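Side-chain contacts in transcription regulator (Lactobacillus plantarum WCFS1, PDB 3CLK), which probably regulates transcription as a LacI-type DNA-binding repressor or activator whose periplasmic-binding-protein-like part is likely to sense a small effector: residues 91-96 with 100-105; 28-33 with 246-251; 141-146 with 236-241; 113-118 with 268-273. One frame throughout, in Å; residues are numbered along the deposited sequence.

Interaction 1. Residues 91-96 with 100-105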
loop_
_atom_site.group_PDB
_atom_site.type_symbol
_atom_site.label_atom_id
_atom_site.label_comp_id
_atom_site.label_asym_id
_atom_site.label_seq_id
_atom_site.Cartn_x
_atom_site.Cartn_y
_atom_site.Cartn_z
ATOM N N TYR B 91 -17.385 -17.791 -8.637
ATOM C CA TYR B 91 -16.752 -16.489 -8.473
ATOM C C TYR B 91 -17.573 -15.578 -7.572
ATOM O O TYR B 91 -18.773 -15.786 -7.386
ATOM C CB TYR B 91 -16.547 -15.826 -9.843
ATOM C CG TYR B 91 -17.822 -15.299 -10.458
ATOM C CD1 TYR B 91 -18.262 -14.004 -10.186
ATOM C CD2 TYR B 91 -18.623 -16.112 -11.263
ATOM C CE1 TYR B 91 -19.469 -13.528 -10.693
ATOM C CE2 TYR B 91 -19.840 -15.646 -11.776
ATOM C CZ TYR B 91 -20.251 -14.352 -11.484
ATOM O OH TYR B 91 -21.446 -13.876 -11.976
ATOM N N CYS B 92 -16.909 -14.567 -7.017
ATOM C CA CYS B 92 -17.551 -13.602 -6.137
ATOM C C CYS B 92 -16.726 -12.319 -6.139
ATOM O O CYS B 92 -15.495 -12.366 -6.110
ATOM C CB CYS B 92 -17.639 -14.156 -4.712
ATOM S SG CYS B 92 -18.644 -13.163 -3.561
ATOM N N PHE B 93 -17.411 -11.182 -6.198
ATOM C CA PHE B 93 -16.742 -9.884 -6.179
ATOM C C PHE B 93 -16.582 -9.420 -4.730
ATOM O O PHE B 93 -17.473 -9.635 -3.905
ATOM C CB PHE B 93 -17.557 -8.842 -6.954
ATOM C CG PHE B 93 -17.488 -9.000 -8.450
ATOM C CD1 PHE B 93 -18.214 -9.997 -9.096
ATOM C CD2 PHE B 93 -16.695 -8.147 -9.214
ATOM C CE1 PHE B 93 -18.150 -10.138 -10.489
ATOM C CE2 PHE B 93 -16.623 -8.278 -10.602
ATOM C CZ PHE B 93 -17.349 -9.273 -11.243
ATOM N N LEU B 94 -15.449 -8.795 -4.430
ATOM C CA LEU B 94 -15.184 -8.287 -3.086
ATOM C C LEU B 94 -14.963 -6.769 -3.105
ATOM O O LEU B 94 -14.348 -6.231 -4.035
ATOM C CB LEU B 94 -13.944 -8.961 -2.477
ATOM C CG LEU B 94 -13.934 -10.487 -2.337
ATOM C CD1 LEU B 94 -12.645 -10.944 -1.663
ATOM C CD2 LEU B 94 -15.141 -10.931 -1.528
ATOM N N SER B 95 -15.479 -6.100 -2.075
ATOM C CA SER B 95 -15.347 -4.654 -1.902
ATOM C C SER B 95 -16.061 -3.808 -2.956
ATOM O O SER B 95 -15.714 -2.641 -3.159
ATOM C CB SER B 95 -13.865 -4.283 -1.862
ATOM O OG SER B 95 -13.667 -3.136 -1.060
HETATM N N MSE B 96 -17.059 -4.391 -3.614
HETATM C CA MSE B 96 -17.819 -3.677 -4.634
HETATM C C MSE B 96 -19.228 -4.252 -4.766
HETATM O O MSE B 96 -19.407 -5.465 -4.810
HETATM C CB MSE B 96 -17.092 -3.762 -5.985
HETATM C CG MSE B 96 -17.770 -3.017 -7.126
HETATM SE SE MSE B 96 -16.809 -3.235 -8.810
HETATM C CE MSE B 96 -15.561 -1.768 -8.614
ATOM N N ASP B 100 -27.342 -5.397 -10.292
ATOM C CA ASP B 100 -27.907 -6.687 -10.691
ATOM C C ASP B 100 -27.774 -7.750 -9.601
ATOM O O ASP B 100 -27.561 -7.425 -8.434
ATOM C CB ASP B 100 -27.258 -7.192 -11.987
ATOM C CG ASP B 100 -25.763 -7.388 -11.857
ATOM O OD1 ASP B 100 -25.301 -7.725 -10.750
ATOM O OD2 ASP B 100 -25.052 -7.218 -12.869
ATOM N N ASP B 101 -27.896 -9.018 -9.990
ATOM C CA ASP B 101 -27.815 -10.133 -9.045
ATOM C C ASP B 101 -26.449 -10.812 -8.981
ATOM O O ASP B 101 -26.314 -11.906 -8.437
ATOM C CB ASP B 101 -28.893 -11.171 -9.370
ATOM C CG ASP B 101 -28.977 -11.481 -10.852
ATOM O OD1 ASP B 101 -27.940 -11.849 -11.446
ATOM O OD2 ASP B 101 -30.083 -11.355 -11.423
ATOM N N ARG B 102 -25.444 -10.156 -9.548
ATOM C CA ARG B 102 -24.077 -10.657 -9.541
ATOM C C ARG B 102 -23.683 -10.871 -8.078
ATOM O O ARG B 102 -23.995 -10.045 -7.225
ATOM C CB ARG B 102 -23.182 -9.600 -10.172
ATOM C CG ARG B 102 -21.742 -9.964 -10.373
ATOM C CD ARG B 102 -21.030 -8.771 -10.996
ATOM N NE ARG B 102 -21.960 -7.925 -11.747
ATOM C CZ ARG B 102 -21.591 -7.036 -12.662
ATOM N NH1 ARG B 102 -20.308 -6.875 -12.949
ATOM N NH2 ARG B 102 -22.503 -6.306 -13.287
ATOM N N PRO B 103 -23.015 -11.991 -7.763
ATOM C CA PRO B 103 -22.617 -12.242 -6.375
ATOM C C PRO B 103 -21.513 -11.295 -5.909
ATOM O O PRO B 103 -20.529 -11.076 -6.613
ATOM C CB PRO B 103 -22.153 -13.696 -6.405
ATOM C CG PRO B 103 -21.595 -13.829 -7.794
ATOM C CD PRO B 103 -22.626 -13.114 -8.634
ATOM N N PHE B 104 -21.683 -10.723 -4.726
ATOM C CA PHE B 104 -20.676 -9.817 -4.199
ATOM C C PHE B 104 -20.703 -9.751 -2.681
ATOM O O PHE B 104 -21.697 -10.088 -2.047
ATOM C CB PHE B 104 -20.854 -8.411 -4.787
ATOM C CG PHE B 104 -22.044 -7.653 -4.248
ATOM C CD1 PHE B 104 -22.030 -7.126 -2.958
ATOM C CD2 PHE B 104 -23.164 -7.440 -5.047
ATOM C CE1 PHE B 104 -23.109 -6.400 -2.472
ATOM C CE2 PHE B 104 -24.252 -6.713 -4.572
ATOM C CZ PHE B 104 -24.227 -6.190 -3.283
ATOM N N ILE B 105 -19.579 -9.336 -2.118
ATOM C CA ILE B 105 -19.425 -9.165 -0.685
ATOM C C ILE B 105 -18.710 -7.831 -0.538
ATOM O O ILE B 105 -17.596 -7.659 -1.051
ATOM C CB ILE B 105 -18.546 -10.255 -0.077
ATOM C CG1 ILE B 105 -19.224 -11.617 -0.242
ATOM C CG2 ILE B 105 -18.268 -9.935 1.389
ATOM C CD1 ILE B 105 -18.328 -12.788 0.135
#

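Interaction 2. Residues 28-33 with 246-251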
loop_
_atom_site.group_PDB
_atom_site.type_symbol
_atom_site.label_atom_id
_atom_site.label_comp_id
_atom_site.label_asym_id
_atom_site.label_seq_id
_atom_site.Cartn_x
_atom_site.Cartn_y
_atom_site.Cartn_z
ATOM N N ASP B 28 -5.028 -10.602 2.870
ATOM C CA ASP B 28 -4.605 -11.246 4.109
ATOM C C ASP B 28 -5.739 -12.125 4.613
ATOM O O ASP B 28 -5.509 -13.245 5.067
ATOM C CB ASP B 28 -4.239 -10.216 5.181
ATOM C CG ASP B 28 -2.955 -9.472 4.867
ATOM O OD1 ASP B 28 -2.029 -10.081 4.288
ATOM O OD2 ASP B 28 -2.863 -8.278 5.214
ATOM N N GLY B 29 -6.964 -11.614 4.522
ATOM C CA GLY B 29 -8.118 -12.371 4.968
ATOM C C GLY B 29 -8.327 -13.609 4.115
ATOM O O GLY B 29 -8.666 -14.676 4.628
ATOM N N ILE B 30 -8.125 -13.463 2.809
ATOM C CA ILE B 30 -8.275 -14.573 1.874
ATOM C C ILE B 30 -7.190 -15.603 2.152
ATOM O O ILE B 30 -7.458 -16.803 2.247
ATOM C CB ILE B 30 -8.131 -14.095 0.406
ATOM C CG1 ILE B 30 -9.317 -13.211 0.023
ATOM C CG2 ILE B 30 -8.041 -15.291 -0.533
ATOM C CD1 ILE B 30 -9.192 -12.600 -1.356
ATOM N N GLN B 31 -5.961 -15.120 2.290
ATOM C CA GLN B 31 -4.826 -15.987 2.551
ATOM C C GLN B 31 -5.048 -16.826 3.803
ATOM O O GLN B 31 -4.724 -18.013 3.825
ATOM C CB GLN B 31 -3.547 -15.149 2.684
ATOM C CG GLN B 31 -2.284 -15.957 2.948
ATOM C CD GLN B 31 -2.095 -16.285 4.418
ATOM O OE1 GLN B 31 -1.208 -17.060 4.788
ATOM N NE2 GLN B 31 -2.922 -15.685 5.270
ATOM N N GLU B 32 -5.615 -16.220 4.840
ATOM C CA GLU B 32 -5.849 -16.944 6.081
ATOM C C GLU B 32 -6.960 -17.981 5.981
ATOM O O GLU B 32 -6.799 -19.112 6.436
ATOM C CB GLU B 32 -6.159 -15.974 7.223
ATOM C CG GLU B 32 -6.381 -16.673 8.552
ATOM C CD GLU B 32 -6.242 -15.739 9.733
ATOM O OE1 GLU B 32 -5.161 -15.123 9.876
ATOM O OE2 GLU B 32 -7.208 -15.629 10.518
ATOM N N GLU B 33 -8.085 -17.596 5.393
ATOM C CA GLU B 33 -9.213 -18.509 5.251
ATOM C C GLU B 33 -8.848 -19.631 4.283
ATOM O O GLU B 33 -9.320 -20.759 4.419
ATOM C CB GLU B 33 -10.442 -17.753 4.746
ATOM C CG GLU B 33 -11.750 -18.535 4.805
ATOM C CD GLU B 33 -12.135 -18.945 6.218
ATOM O OE1 GLU B 33 -11.692 -18.285 7.182
ATOM O OE2 GLU B 33 -12.895 -19.924 6.366
ATOM N N THR B 246 -14.888 -14.170 4.242
ATOM C CA THR B 246 -16.193 -14.571 3.728
ATOM C C THR B 246 -16.116 -15.012 2.267
ATOM O O THR B 246 -16.751 -15.998 1.865
ATOM C CB THR B 246 -17.201 -13.411 3.858
ATOM O OG1 THR B 246 -17.223 -12.955 5.218
ATOM C CG2 THR B 246 -18.601 -13.862 3.468
ATOM N N GLY B 247 -15.334 -14.284 1.476
ATOM C CA GLY B 247 -15.187 -14.626 0.076
ATOM C C GLY B 247 -14.764 -16.072 -0.101
ATOM O O GLY B 247 -15.368 -16.809 -0.867
ATOM N N VAL B 248 -13.724 -16.483 0.613
ATOM C CA VAL B 248 -13.256 -17.854 0.516
ATOM C C VAL B 248 -14.313 -18.844 1.014
ATOM O O VAL B 248 -14.390 -19.966 0.527
ATOM C CB VAL B 248 -11.953 -18.058 1.315
ATOM C CG1 VAL B 248 -11.556 -19.529 1.307
ATOM C CG2 VAL B 248 -10.844 -17.218 0.707
ATOM N N GLN B 249 -15.129 -18.428 1.978
ATOM C CA GLN B 249 -16.167 -19.309 2.507
ATOM C C GLN B 249 -17.279 -19.537 1.485
ATOM O O GLN B 249 -17.964 -20.559 1.527
ATOM C CB GLN B 249 -16.747 -18.742 3.810
ATOM C CG GLN B 249 -15.724 -18.653 4.942
ATOM C CD GLN B 249 -16.329 -18.204 6.259
ATOM O OE1 GLN B 249 -17.052 -17.213 6.317
ATOM N NE2 GLN B 249 -16.027 -18.932 7.327
ATOM N N GLN B 250 -17.465 -18.591 0.567
ATOM C CA GLN B 250 -18.485 -18.751 -0.463
ATOM C C GLN B 250 -17.997 -19.776 -1.486
ATOM O O GLN B 250 -18.788 -20.567 -2.011
ATOM C CB GLN B 250 -18.786 -17.415 -1.155
ATOM C CG GLN B 250 -19.594 -16.440 -0.311
ATOM C CD GLN B 250 -20.984 -16.962 0.031
ATOM O OE1 GLN B 250 -21.834 -17.142 -0.847
ATOM N NE2 GLN B 250 -21.219 -17.207 1.314
ATOM N N ILE B 251 -16.693 -19.762 -1.762
ATOM C CA ILE B 251 -16.105 -20.710 -2.709
ATOM C C ILE B 251 -16.153 -22.098 -2.090
ATOM O O ILE B 251 -16.613 -23.055 -2.714
ATOM C CB ILE B 251 -14.629 -20.374 -3.021
ATOM C CG1 ILE B 251 -14.533 -19.026 -3.738
ATOM C CG2 ILE B 251 -14.021 -21.473 -3.874
ATOM C CD1 ILE B 251 -13.099 -18.609 -4.079
#

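Interaction 3. Residues 141-146 with 236-241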
loop_
_atom_site.group_PDB
_atom_site.type_symbol
_atom_site.label_atom_id
_atom_site.label_comp_id
_atom_site.label_asym_id
_atom_site.label_seq_id
_atom_site.Cartn_x
_atom_site.Cartn_y
_atom_site.Cartn_z
ATOM N N ARG B 141 -21.845 6.384 -6.599
ATOM C CA ARG B 141 -23.241 6.809 -6.601
ATOM C C ARG B 141 -23.891 6.567 -5.247
ATOM O O ARG B 141 -24.565 7.445 -4.713
ATOM C CB ARG B 141 -24.023 6.044 -7.675
ATOM C CG ARG B 141 -25.534 6.282 -7.676
ATOM C CD ARG B 141 -25.880 7.721 -8.023
ATOM N NE ARG B 141 -25.984 8.582 -6.845
ATOM C CZ ARG B 141 -25.623 9.862 -6.823
ATOM N NH1 ARG B 141 -25.122 10.434 -7.915
ATOM N NH2 ARG B 141 -25.772 10.573 -5.716
ATOM N N LYS B 142 -23.679 5.374 -4.697
ATOM C CA LYS B 142 -24.269 5.007 -3.416
ATOM C C LYS B 142 -23.728 5.820 -2.244
ATOM O O LYS B 142 -24.493 6.307 -1.418
ATOM C CB LYS B 142 -24.065 3.512 -3.159
ATOM C CG LYS B 142 -24.610 2.630 -4.274
ATOM C CD LYS B 142 -26.072 2.932 -4.567
ATOM C CE LYS B 142 -27.003 2.182 -3.636
ATOM N NZ LYS B 142 -27.014 0.718 -3.928
ATOM N N ARG B 143 -22.411 5.968 -2.174
ATOM C CA ARG B 143 -21.807 6.732 -1.092
ATOM C C ARG B 143 -22.325 8.166 -1.106
ATOM O O ARG B 143 -22.649 8.722 -0.061
ATOM C CB ARG B 143 -20.278 6.717 -1.213
ATOM C CG ARG B 143 -19.689 5.333 -1.016
ATOM C CD ARG B 143 -18.163 5.331 -1.025
ATOM N NE ARG B 143 -17.670 3.966 -0.866
ATOM C CZ ARG B 143 -16.389 3.629 -0.749
ATOM N NH1 ARG B 143 -15.450 4.564 -0.765
ATOM N NH2 ARG B 143 -16.054 2.351 -0.630
ATOM N N LEU B 144 -22.431 8.753 -2.293
ATOM C CA LEU B 144 -22.916 10.119 -2.403
ATOM C C LEU B 144 -24.387 10.198 -2.002
ATOM O O LEU B 144 -24.803 11.165 -1.371
ATOM C CB LEU B 144 -22.740 10.652 -3.830
ATOM C CG LEU B 144 -22.978 12.161 -3.987
ATOM C CD1 LEU B 144 -21.844 12.929 -3.303
ATOM C CD2 LEU B 144 -23.051 12.537 -5.462
ATOM N N ALA B 145 -25.172 9.186 -2.366
ATOM C CA ALA B 145 -26.588 9.180 -2.006
ATOM C C ALA B 145 -26.718 9.156 -0.483
ATOM O O ALA B 145 -27.599 9.803 0.078
ATOM C CB ALA B 145 -27.299 7.963 -2.620
ATOM N N GLY B 146 -25.836 8.403 0.173
ATOM C CA GLY B 146 -25.844 8.313 1.625
ATOM C C GLY B 146 -25.532 9.664 2.244
ATOM O O GLY B 146 -26.113 10.043 3.264
ATOM N N ILE B 236 -14.335 5.899 8.704
ATOM C CA ILE B 236 -15.423 4.940 8.664
ATOM C C ILE B 236 -14.622 3.791 8.085
ATOM O O ILE B 236 -14.249 3.802 6.903
ATOM C CB ILE B 236 -16.542 5.370 7.698
ATOM C CG1 ILE B 236 -17.235 6.621 8.241
ATOM C CG2 ILE B 236 -17.555 4.235 7.530
ATOM C CD1 ILE B 236 -17.803 6.458 9.649
ATOM N N SER B 237 -14.313 2.819 8.933
ATOM C CA SER B 237 -13.487 1.697 8.527
ATOM C C SER B 237 -14.272 0.531 7.971
ATOM O O SER B 237 -15.311 0.155 8.516
ATOM C CB SER B 237 -12.641 1.241 9.711
ATOM O OG SER B 237 -11.936 2.349 10.242
ATOM N N GLN B 238 -13.776 -0.022 6.868
ATOM C CA GLN B 238 -14.411 -1.166 6.228
ATOM C C GLN B 238 -13.662 -2.385 6.729
ATOM O O GLN B 238 -12.452 -2.324 6.958
ATOM C CB GLN B 238 -14.276 -1.096 4.699
ATOM C CG GLN B 238 -14.888 0.132 4.055
ATOM C CD GLN B 238 -15.013 -0.019 2.545
ATOM O OE1 GLN B 238 -15.707 -0.909 2.062
ATOM N NE2 GLN B 238 -14.334 0.843 1.800
ATOM N N ASP B 239 -14.372 -3.493 6.895
ATOM C CA ASP B 239 -13.731 -4.706 7.365
ATOM C C ASP B 239 -13.270 -5.522 6.168
ATOM O O ASP B 239 -13.837 -6.575 5.875
ATOM C CB ASP B 239 -14.699 -5.530 8.213
ATOM C CG ASP B 239 -13.994 -6.613 9.005
ATOM O OD1 ASP B 239 -12.883 -7.014 8.611
ATOM O OD2 ASP B 239 -14.553 -7.070 10.021
ATOM N N PHE B 240 -12.237 -5.026 5.483
ATOM C CA PHE B 240 -11.684 -5.690 4.305
ATOM C C PHE B 240 -11.270 -7.128 4.608
ATOM O O PHE B 240 -11.497 -8.037 3.806
ATOM C CB PHE B 240 -10.461 -4.923 3.787
ATOM C CG PHE B 240 -10.755 -3.502 3.374
ATOM C CD1 PHE B 240 -11.627 -3.231 2.324
ATOM C CD2 PHE B 240 -10.139 -2.432 4.025
ATOM C CE1 PHE B 240 -11.883 -1.907 1.919
ATOM C CE2 PHE B 240 -10.388 -1.111 3.629
ATOM C CZ PHE B 240 -11.257 -0.849 2.579
ATOM N N PHE B 241 -10.649 -7.326 5.764
ATOM C CA PHE B 241 -10.195 -8.651 6.157
ATOM C C PHE B 241 -11.362 -9.632 6.086
ATOM O O PHE B 241 -11.266 -10.687 5.456
ATOM C CB PHE B 241 -9.643 -8.624 7.581
ATOM C CG PHE B 241 -8.910 -9.879 7.970
ATOM C CD1 PHE B 241 -7.558 -10.025 7.680
ATOM C CD2 PHE B 241 -9.574 -10.917 8.619
ATOM C CE1 PHE B 241 -6.871 -11.190 8.035
ATOM C CE2 PHE B 241 -8.898 -12.085 8.977
ATOM C CZ PHE B 241 -7.542 -12.219 8.684
#

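Interaction 4. Residues 113-118 with 268-273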
loop_
_atom_site.group_PDB
_atom_site.type_symbol
_atom_site.label_atom_id
_atom_site.label_comp_id
_atom_site.label_asym_id
_atom_site.label_seq_id
_atom_site.Cartn_x
_atom_site.Cartn_y
_atom_site.Cartn_z
ATOM N N GLY B 113 -21.511 6.500 3.288
ATOM C CA GLY B 113 -21.671 7.934 3.116
ATOM C C GLY B 113 -22.555 8.526 4.197
ATOM O O GLY B 113 -22.333 9.652 4.665
ATOM N N TYR B 114 -23.562 7.750 4.584
ATOM C CA TYR B 114 -24.518 8.131 5.613
ATOM C C TYR B 114 -23.835 8.262 6.975
ATOM O O TYR B 114 -23.990 9.272 7.649
ATOM C CB TYR B 114 -25.626 7.081 5.693
ATOM C CG TYR B 114 -26.781 7.439 6.607
ATOM C CD1 TYR B 114 -27.664 8.475 6.287
ATOM C CD2 TYR B 114 -27.023 6.704 7.763
ATOM C CE1 TYR B 114 -28.769 8.760 7.101
ATOM C CE2 TYR B 114 -28.115 6.977 8.578
ATOM C CZ TYR B 114 -28.986 8.002 8.244
ATOM O OH TYR B 114 -30.076 8.248 9.054
ATOM N N GLN B 115 -23.082 7.242 7.372
ATOM C CA GLN B 115 -22.382 7.273 8.656
ATOM C C GLN B 115 -21.270 8.323 8.723
ATOM O O GLN B 115 -21.107 9.004 9.737
ATOM C CB GLN B 115 -21.807 5.894 8.975
ATOM C CG GLN B 115 -22.862 4.910 9.469
ATOM C CD GLN B 115 -22.258 3.624 9.992
ATOM O OE1 GLN B 115 -21.340 3.642 10.810
ATOM N NE2 GLN B 115 -22.782 2.499 9.534
ATOM N N ALA B 116 -20.512 8.457 7.644
ATOM C CA ALA B 116 -19.427 9.435 7.593
ATOM C C ALA B 116 -19.966 10.845 7.814
ATOM O O ALA B 116 -19.411 11.636 8.587
ATOM C CB ALA B 116 -18.714 9.353 6.230
ATOM N N THR B 117 -21.058 11.147 7.125
ATOM C CA THR B 117 -21.678 12.456 7.207
ATOM C C THR B 117 -22.326 12.720 8.564
ATOM O O THR B 117 -22.162 13.803 9.131
ATOM C CB THR B 117 -22.718 12.623 6.085
ATOM O OG1 THR B 117 -22.107 12.302 4.827
ATOM C CG2 THR B 117 -23.226 14.053 6.041
ATOM N N ASN B 118 -23.057 11.742 9.087
ATOM C CA ASN B 118 -23.698 11.914 10.387
ATOM C C ASN B 118 -22.667 12.086 11.493
ATOM O O ASN B 118 -22.926 12.764 12.488
ATOM C CB ASN B 118 -24.613 10.727 10.704
ATOM C CG ASN B 118 -25.985 10.875 10.076
ATOM O OD1 ASN B 118 -26.738 9.904 9.951
ATOM N ND2 ASN B 118 -26.325 12.101 9.688
ATOM N N ILE B 268 -21.000 -6.215 4.558
ATOM C CA ILE B 268 -20.216 -6.368 5.773
ATOM C C ILE B 268 -20.311 -5.022 6.485
ATOM O O ILE B 268 -20.001 -3.978 5.902
ATOM C CB ILE B 268 -18.736 -6.668 5.460
ATOM C CG1 ILE B 268 -18.632 -7.925 4.588
ATOM C CG2 ILE B 268 -17.958 -6.862 6.765
ATOM C CD1 ILE B 268 -19.053 -9.212 5.290
ATOM N N PRO B 269 -20.746 -5.026 7.756
ATOM C CA PRO B 269 -20.876 -3.782 8.523
ATOM C C PRO B 269 -19.572 -2.980 8.594
ATOM O O PRO B 269 -18.478 -3.548 8.547
ATOM C CB PRO B 269 -21.323 -4.272 9.905
ATOM C CG PRO B 269 -22.035 -5.566 9.603
ATOM C CD PRO B 269 -21.130 -6.192 8.574
ATOM N N VAL B 270 -19.698 -1.659 8.670
ATOM C CA VAL B 270 -18.542 -0.779 8.807
ATOM C C VAL B 270 -18.657 -0.134 10.186
ATOM O O VAL B 270 -19.738 -0.112 10.781
ATOM C CB VAL B 270 -18.510 0.358 7.755
ATOM C CG1 VAL B 270 -18.407 -0.222 6.352
ATOM C CG2 VAL B 270 -19.727 1.247 7.911
ATOM N N ASN B 271 -17.550 0.394 10.693
ATOM C CA ASN B 271 -17.561 1.018 12.010
ATOM C C ASN B 271 -16.675 2.247 12.073
ATOM O O ASN B 271 -15.541 2.232 11.600
ATOM C CB ASN B 271 -17.082 0.026 13.068
ATOM C CG ASN B 271 -17.897 -1.241 13.084
ATOM O OD1 ASN B 271 -17.796 -2.068 12.177
ATOM N ND2 ASN B 271 -18.724 -1.398 14.110
ATOM N N PRO B 272 -17.186 3.334 12.662
ATOM C CA PRO B 272 -16.374 4.544 12.760
ATOM C C PRO B 272 -15.267 4.360 13.794
ATOM O O PRO B 272 -15.483 3.767 14.855
ATOM C CB PRO B 272 -17.391 5.609 13.164
ATOM C CG PRO B 272 -18.396 4.829 13.961
ATOM C CD PRO B 272 -18.561 3.580 13.128
ATOM N N VAL B 273 -14.071 4.831 13.458
ATOM C CA VAL B 273 -12.928 4.751 14.357
ATOM C C VAL B 273 -12.458 6.182 14.592
ATOM O O VAL B 273 -11.884 6.815 13.701
ATOM C CB VAL B 273 -11.770 3.949 13.746
ATOM C CG1 VAL B 273 -10.550 4.036 14.662
ATOM C CG2 VAL B 273 -12.185 2.503 13.550
#

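Interaction 1. Residues 91-96 with 100-105
F93 and F104 face each other as parallel strand neighbours, and L94 and I105 make the next pair along. Three backbone hydrogen bonds hold them. F93 N donates to P103 O at 3.1 Å, F93 O takes I105 N at 2.8 Å, and beyond the strand end S95 N reaches I105 O at 2.8 Å. F93 therefore bonds to the residues before and after F104, the regular parallel pattern.

The apolar contacts divide between the two faces. F93 and F104 meet through their CB atoms on one; on the other, L94 and I105 lie side by side, with L94 CD2 3.8 Å from I105 CB. C92 joins them: its SG, anti to the backbone N (chi1 -171°), lies 3.7 Å from I105 CG1. The Y91 side chain crosses P103 at about a right angle, CE1 being 3.6 Å from P103 CG.

The charged contact is led by carbon. R102 brings its CD to 3.2 Å from F93 CE1, a tight approach, with the guanidinium and ring planes 72° apart; any cation-pi attraction is long and weak. A salt bridge secures the guanidinium: R102 NH2 lies 2.7 Å from D100 OD2, on the syn side of the carboxylate. F98 adds a cation-pi partner for R102 and an edge-to-face partner for F93.

L94 and I105 also meet helices 22-34 and 240-256 respectively, which cover this side of the sheet. Two parallel strands joined without a helix, in the six-stranded parallel sheet of one Rossmann-like lobe, fit the periplasmic-binding-protein fold of LacI-type regulators.

Interaction 2. Residues 28-33 with 246-251
E33 lies across V248 where helices 28-33 and 246-251 pass each other, and its side chain can be followed outward. CB starts 3.8 Å from V248 CB. The chain leaves anti to the backbone N (chi1 -169°), which carries CG along the valine: CG is 3.5 Å from V248 CB and nearly as close to CG1. A bend at chi2 (61°) then turns the carboxylate off the apolar patch toward Q249. CD passes 3.8 Å from Q249 CG, and OE2 ends 3.4 Å from both CG and NE2 of Q249; the hydrogen bond from NE2 is weak, with carboxylate and amide planes far from parallel.

Both helices sit on the same face of the parallel sheet in this Rossmann-like lobe, their axes 8.6 Å apart at closest and crossing at -43°. I30 and V248 fill the space beneath, each also resting on L70 of strand 68-72. Here the other valine branch does the touching, V248 CG2 lying 3.6 Å from I30 CG2. OE1 of E33 has a long, weak ion pair with K36. On the outer side of helix 22-34, D28 and Q31 pack against Y45 of the second subunit.

Interaction 3. Residues 141-146 with 236-241
R143 and Q238 meet only at the far ends of their side chains, because the backbones stay well apart: the nearest CA atoms, those of R143 and I236, are 11.8 Å from each other. Segment 236-241 is one of the crossovers between the two lobes of this periplasmic-binding-protein-like fold, leaving strand 234-237 of the mixed sheet and entering helix 240-256, which packs on the parallel sheet of the other lobe. Helix 138-153, carrying R143, belongs to the lobe of the mixed sheet.

The two side chains approach from opposite directions. R143 is extended from CG to NE, with CG anti to the carbonyl carbon (chi1 -66°), and this straight reach brings NH2 to 3.3 Å from Q238 NE2. Both atoms are donors, so no bond joins them, and the guanidinium and amide planes stand 84° apart.

R143 NE makes a salt bridge to OD1 of D109, at the start of helix 109-121. Q238 is held at both amide atoms, NE2 giving a hydrogen bond to D221 OD1 and OE1 bonding with S107 OG. The nearby carboxylates of D109 and D221 would tend to offset the positive charge of the arginine. In LacI-type relatives the cleft between the lobes takes the effector, and this polar cluster beside a crossover is consistent with such a place.

D239 sits at the N-cap of helix 240-256, its OD1 accepting from Q242 N. Just past it, the F240 ring turns one face to Q238 CB, which lies 3.7 Å above the ring plane and toward its rim.

Interaction 4. Residues 113-118 with 268-273
Q115 reaches from helix 113-118 to V270 and P272, and its amide does all the touching. Segment 268-273 is another crossover of the two-lobed periplasmic-binding-protein-like fold, running from strand 265-267 of the parallel sheet to strand 271-273 at the edge of the mixed sheet.

In the first shell, Q115 and V270 slide past each other in opposite directions. The amide nitrogen, NE2, comes 3.7 Å from V270 CG2, and CD follows at 4.0 Å from the same methyl. The amide oxygen meets the proline instead: OE1 lies 3.6 Å from P272 CD, the two side chains crossing at about a right angle. No hydrogen bond joins the segments, so this small surface contact is a van der Waals one, made by a polar group against carbon.

The glutamine is steadied from its own helix. Its CG is anti to the carbonyl carbon (chi1 -77°) and the chain is extended beyond, so the amide stands out from the helix; NE2 then hydrogen-bonds to OD2 of D111, one turn earlier.

Further out, I236 of strand 234-237 ties the two sides together. It touches A116 of the helix as well as V270 and P272 of the crossover, and the backbone of N271 bonds to that of S237. T117 packs on helix 138-153, against Y147, A150 and L151. Y114, also on helix 109-121, bonds through OH to E153 OE1 of helix 138-153, and its ring has a cation-pi partner in K149, while N118 OD1 lies 3.4 Å above one face of that ring, toward the rim.

In the fold
Interactions 1 and 2 belong to the lobe of the parallel sheet: I105 CD1 lies 3.5 Å from T246 CG2, and L94 CD1 is 3.8 Å from I30 CD1, so the helices of interaction 2 pack on the strands of interaction 1. Interactions 3 and 4 are centred about 7 Å apart beside the crossovers to the other lobe, where S237 N is 3.0 Å from N271 O, a probable hydrogen bond between neighbouring strands. Helix 240-256 carries the link back, F241 CE1 packing 3.5 Å from G29 CA of interaction 2. S95 OG and F240 CE1, 3.7 Å apart, join interactions 1 and 3 close to the crossovers, where the cleft between the lobes probably lies.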